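Local coordinates for aminopeptidase N family protein (Idiomarina loihiensis L2TR, PDB 4FGM) that is probably a zinc-dependent aminopeptidase of the M61 family, removing residues from the amino-terminal end of peptides, at residues Arg199-Cys208 / Tyr264-Tyr275. Sequence-based numbering, arbitrary orientation.
Sequences RITADLAKIC and YQTFLSLCCHEY. With ZN (zinc ion), chain C; MAE (maleic acid), chain B.
Ile207 and Cys272, CA to CA 6.7 Å, are where the backbones of a buried helix pair come nearest: the axes of 199-208 and 264-275 run the same general way, 10.4 Å apart at closest approach, and cross at -41°. The second helix carries the HExxH zinc motif, with a glutamate as third protein ligand as in gluzincin metallopeptidases, so the contact illustrates how a catalytic-domain helix presents one side to the metal and packs its back against a neighbour. His273 gives NE2 to the zinc ion, whose other ligands are His277, Glu307 and O2 of the bound maleic acid; Asp314 takes the hydrogen bond from His273 ND1.

On the packing side, CD2 of Leu204 reaches both CD2 of Leu268 and, at 3.8 Å, CB of Cys271, while Ile207 splits its branches, CD1 to CD2 of Leu268 and CG2 to SG of Cys272. Polar contact lies at the N-terminal end. Tyr264, its ring swung out opposite the backbone N (chi1 177°), reaches across to the first helix and donates from OH to the anti lone pair of Asp203 OD2 at 2.8 Å. Asp203 OD2 also receives a weak 3.4 Å bond from Arg199 NE, in the guanidinium plane, part of a salt bridge; the other guanidinium nitrogens bond to the carbonyl oxygens of Gln257 and Tyr258. Beside the hydroxyl, Ile200 lays CG1 against Tyr264 CE1 and points CG2 at the edge of the Phe267 ring.

The far end is closed by Tyr275, whose OH bonds to His185. Replacing it with an alanine would probably leave His185 without this partner and open a gap beside Cys208, whose SG sits over one face of the tyrosine ring, 3.5 Å from the centroid and 16° off the normal.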
loop_
_atom_site.group_PDB
_atom_site.type_symbol
_atom_site.label_atom_id
_atom_site.label_comp_id
_atom_site.label_asym_id
_atom_site.label_seq_id
_atom_site.Cartn_x
_atom_site.Cartn_y
_atom_site.Cartn_z
ATOM N N ARG A 199 -13.821 -6.621 19.427
ATOM C CA ARG A 199 -13.050 -5.420 19.729
ATOM C C ARG A 199 -12.506 -4.743 18.472
ATOM O O ARG A 199 -12.645 -3.531 18.317
ATOM C CB ARG A 199 -11.912 -5.772 20.692
ATOM C CG ARG A 199 -11.166 -4.592 21.277
ATOM C CD ARG A 199 -9.999 -4.187 20.414
ATOM N NE ARG A 199 -9.125 -3.216 21.079
ATOM C CZ ARG A 199 -8.421 -3.458 22.184
ATOM N NH1 ARG A 199 -8.475 -4.647 22.776
ATOM N NH2 ARG A 199 -7.646 -2.509 22.694
ATOM N N ILE A 200 -11.902 -5.517 17.573
ATOM C CA ILE A 200 -11.345 -4.965 16.335
ATOM C C ILE A 200 -12.459 -4.355 15.490
ATOM O O ILE A 200 -12.327 -3.278 14.925
ATOM C CB ILE A 200 -10.623 -6.068 15.511
ATOM C CG1 ILE A 200 -9.409 -6.581 16.289
ATOM C CG2 ILE A 200 -10.174 -5.525 14.173
ATOM C CD1 ILE A 200 -8.770 -7.819 15.683
ATOM N N THR A 201 -13.571 -5.063 15.426
ATOM C CA THR A 201 -14.720 -4.629 14.664
ATOM C C THR A 201 -15.296 -3.340 15.248
ATOM O O THR A 201 -15.705 -2.440 14.512
ATOM C CB THR A 201 -15.759 -5.768 14.632
ATOM O OG1 THR A 201 -15.793 -6.326 13.311
ATOM C CG2 THR A 201 -17.125 -5.292 15.046
ATOM N N ALA A 202 -15.310 -3.249 16.574
ATOM C CA ALA A 202 -15.810 -2.057 17.244
ATOM C C ALA A 202 -14.919 -0.867 16.885
ATOM O O ALA A 202 -15.417 0.238 16.659
ATOM C CB ALA A 202 -15.828 -2.266 18.751
ATOM N N ASP A 203 -13.602 -1.084 16.832
ATOM C CA ASP A 203 -12.703 0.005 16.467
ATOM C C ASP A 203 -12.865 0.381 14.990
ATOM O O ASP A 203 -12.826 1.568 14.639
ATOM C CB ASP A 203 -11.241 -0.360 16.754
ATOM C CG ASP A 203 -10.927 -0.382 18.238
ATOM O OD1 ASP A 203 -11.643 0.300 19.004
ATOM O OD2 ASP A 203 -9.961 -1.068 18.637
ATOM N N LEU A 204 -13.048 -0.619 14.125
ATOM C CA LEU A 204 -13.223 -0.335 12.705
ATOM C C LEU A 204 -14.495 0.491 12.495
ATOM O O LEU A 204 -14.530 1.397 11.649
ATOM C CB LEU A 204 -13.284 -1.633 11.889
ATOM C CG LEU A 204 -11.964 -2.414 11.770
ATOM C CD1 LEU A 204 -12.177 -3.697 10.957
ATOM C CD2 LEU A 204 -10.901 -1.524 11.105
ATOM N N ALA A 205 -15.531 0.186 13.275
ATOM C CA ALA A 205 -16.789 0.919 13.176
ATOM C C ALA A 205 -16.519 2.397 13.447
ATOM O O ALA A 205 -17.039 3.266 12.748
ATOM C CB ALA A 205 -17.808 0.380 14.180
ATOM N N LYS A 206 -15.701 2.677 14.458
ATOM C CA LYS A 206 -15.365 4.055 14.791
ATOM C C LYS A 206 -14.606 4.716 13.650
ATOM O O LYS A 206 -14.982 5.799 13.189
ATOM C CB LYS A 206 -14.537 4.121 16.085
ATOM C CG LYS A 206 -15.385 4.265 17.336
ATOM C CD LYS A 206 -14.564 4.646 18.565
ATOM C CE LYS A 206 -13.948 3.434 19.244
ATOM N NZ LYS A 206 -13.218 3.820 20.487
ATOM N N ILE A 207 -13.540 4.069 13.194
ATOM C CA ILE A 207 -12.756 4.616 12.099
ATOM C C ILE A 207 -13.646 4.871 10.879
ATOM O O ILE A 207 -13.626 5.961 10.299
ATOM C CB ILE A 207 -11.622 3.654 11.703
ATOM C CG1 ILE A 207 -10.633 3.523 12.866
ATOM C CG2 ILE A 207 -10.932 4.146 10.449
ATOM C CD1 ILE A 207 -9.632 2.400 12.704
ATOM N N CYS A 208 -14.434 3.868 10.505
ATOM C CA CYS A 208 -15.319 3.978 9.349
ATOM C C CYS A 208 -16.368 5.085 9.459
ATOM O O CYS A 208 -16.600 5.821 8.497
ATOM C CB CYS A 208 -16.005 2.636 9.088
ATOM S SG CYS A 208 -14.878 1.370 8.460
ATOM N N TYR A 264 -0.991 -3.622 16.594
ATOM C CA TYR A 264 -2.413 -3.504 16.321
ATOM C C TYR A 264 -2.673 -2.154 15.659
ATOM O O TYR A 264 -3.516 -2.041 14.768
ATOM C CB TYR A 264 -3.216 -3.640 17.612
ATOM C CG TYR A 264 -4.711 -3.459 17.445
ATOM C CD1 TYR A 264 -5.381 -3.998 16.344
ATOM C CD2 TYR A 264 -5.464 -2.772 18.404
ATOM C CE1 TYR A 264 -6.763 -3.857 16.202
ATOM C CE2 TYR A 264 -6.842 -2.627 18.276
ATOM C CZ TYR A 264 -7.488 -3.170 17.172
ATOM O OH TYR A 264 -8.850 -3.033 17.028
ATOM N N GLN A 265 -1.929 -1.139 16.085
ATOM C CA GLN A 265 -2.057 0.204 15.522
ATOM C C GLN A 265 -1.718 0.189 14.027
ATOM O O GLN A 265 -2.368 0.855 13.224
ATOM C CB GLN A 265 -1.133 1.172 16.277
ATOM C CG GLN A 265 -0.869 2.500 15.584
ATOM C CD GLN A 265 0.553 2.598 15.059
ATOM O OE1 GLN A 265 0.812 2.390 13.870
ATOM N NE2 GLN A 265 1.489 2.904 15.954
ATOM N N THR A 266 -0.695 -0.574 13.662
ATOM C CA THR A 266 -0.288 -0.682 12.267
ATOM C C THR A 266 -1.432 -1.276 11.439
ATOM O O THR A 266 -1.677 -0.850 10.311
ATOM C CB THR A 266 0.965 -1.560 12.130
ATOM O OG1 THR A 266 2.079 -0.877 12.710
ATOM C CG2 THR A 266 1.275 -1.835 10.672
ATOM N N PHE A 267 -2.139 -2.247 12.009
ATOM C CA PHE A 267 -3.258 -2.876 11.319
ATOM C C PHE A 267 -4.403 -1.884 11.138
ATOM O O PHE A 267 -4.968 -1.765 10.045
ATOM C CB PHE A 267 -3.764 -4.094 12.097
ATOM C CG PHE A 267 -4.971 -4.741 11.480
ATOM C CD1 PHE A 267 -4.871 -5.424 10.274
ATOM C CD2 PHE A 267 -6.217 -4.641 12.094
ATOM C CE1 PHE A 267 -6.006 -6.001 9.680
ATOM C CE2 PHE A 267 -7.350 -5.209 11.514
ATOM C CZ PHE A 267 -7.245 -5.892 10.305
ATOM N N LEU A 268 -4.750 -1.176 12.211
ATOM C CA LEU A 268 -5.831 -0.200 12.133
ATOM C C LEU A 268 -5.478 0.893 11.140
ATOM O O LEU A 268 -6.341 1.401 10.421
ATOM C CB LEU A 268 -6.105 0.409 13.505
ATOM C CG LEU A 268 -6.721 -0.571 14.506
ATOM C CD1 LEU A 268 -7.024 0.137 15.809
ATOM C CD2 LEU A 268 -7.978 -1.167 13.920
ATOM N N SER A 269 -4.199 1.243 11.089
ATOM C CA SER A 269 -3.745 2.267 10.168
ATOM C C SER A 269 -3.883 1.758 8.728
ATOM O O SER A 269 -4.252 2.513 7.824
ATOM C CB SER A 269 -2.295 2.631 10.477
ATOM O OG SER A 269 -1.864 3.691 9.650
ATOM N N LEU A 270 -3.592 0.474 8.521
ATOM C CA LEU A 270 -3.702 -0.135 7.195
ATOM C C LEU A 270 -5.158 -0.145 6.722
ATOM O O LEU A 270 -5.445 0.216 5.573
ATOM C CB LEU A 270 -3.167 -1.570 7.212
ATOM C CG LEU A 270 -3.302 -2.382 5.913
ATOM C CD1 LEU A 270 -2.566 -1.701 4.761
ATOM C CD2 LEU A 270 -2.726 -3.763 6.137
ATOM N N CYS A 271 -6.070 -0.553 7.605
ATOM C CA CYS A 271 -7.490 -0.607 7.256
ATOM C C CYS A 271 -8.008 0.788 6.950
ATOM O O CYS A 271 -8.738 0.996 5.982
ATOM C CB CYS A 271 -8.314 -1.199 8.396
ATOM S SG CYS A 271 -7.887 -2.885 8.819
ATOM N N CYS A 272 -7.622 1.740 7.791
ATOM C CA CYS A 272 -8.025 3.126 7.629
ATOM C C CYS A 272 -7.535 3.656 6.280
ATOM O O CYS A 272 -8.216 4.440 5.620
ATOM C CB CYS A 272 -7.431 3.963 8.761
ATOM S SG CYS A 272 -7.902 5.689 8.741
ATOM N N HIS A 273 -6.348 3.209 5.884
ATOM C CA HIS A 273 -5.727 3.622 4.635
ATOM C C HIS A 273 -6.505 3.098 3.412
ATOM O O HIS A 273 -6.818 3.853 2.481
ATOM C CB HIS A 273 -4.280 3.108 4.600
ATOM C CG HIS A 273 -3.504 3.545 3.399
ATOM N ND1 HIS A 273 -2.626 4.609 3.429
ATOM C CD2 HIS A 273 -3.474 3.068 2.133
ATOM C CE1 HIS A 273 -2.086 4.767 2.233
ATOM N NE2 HIS A 273 -2.583 3.845 1.428
ATOM N N GLU A 274 -6.821 1.806 3.410
ATOM C CA GLU A 274 -7.537 1.233 2.277
ATOM C C GLU A 274 -8.961 1.778 2.178
ATOM O O GLU A 274 -9.451 2.066 1.085
ATOM C CB GLU A 274 -7.560 -0.293 2.389
ATOM C CG GLU A 274 -6.180 -0.953 2.499
ATOM C CD GLU A 274 -5.183 -0.452 1.467
ATOM O OE1 GLU A 274 -5.604 -0.038 0.370
ATOM O OE2 GLU A 274 -3.968 -0.483 1.744
ATOM N N TYR A 275 -9.612 1.928 3.329
ATOM C CA TYR A 275 -10.979 2.441 3.397
ATOM C C TYR A 275 -11.036 3.846 2.796
ATOM O O TYR A 275 -11.901 4.148 1.972
ATOM C CB TYR A 275 -11.447 2.480 4.854
ATOM C CG TYR A 275 -12.951 2.581 5.039
ATOM C CD1 TYR A 275 -13.784 1.504 4.725
ATOM C CD2 TYR A 275 -13.535 3.738 5.570
ATOM C CE1 TYR A 275 -15.154 1.574 4.941
ATOM C CE2 TYR A 275 -14.907 3.817 5.789
ATOM C CZ TYR A 275 -15.709 2.734 5.477
ATOM O OH TYR A 275 -17.057 2.789 5.727
HETATM ZN ZN ZN C . -2.487 3.678 -0.823
HETATM C C1 MAE B . -1.403 1.342 -1.552
HETATM O O1 MAE B . -0.914 2.224 -2.340
HETATM O O2 MAE B . -2.604 1.453 -1.214
HETATM C C2 MAE B . -0.524 0.226 -1.137
HETATM C C3 MAE B . -0.057 -0.826 -1.805
HETATM C C4 MAE B . -0.312 -1.152 -3.204
HETATM O O3 MAE B . -1.043 -0.514 -3.986
HETATM O O4 MAE B . 0.315 -2.149 -3.619
#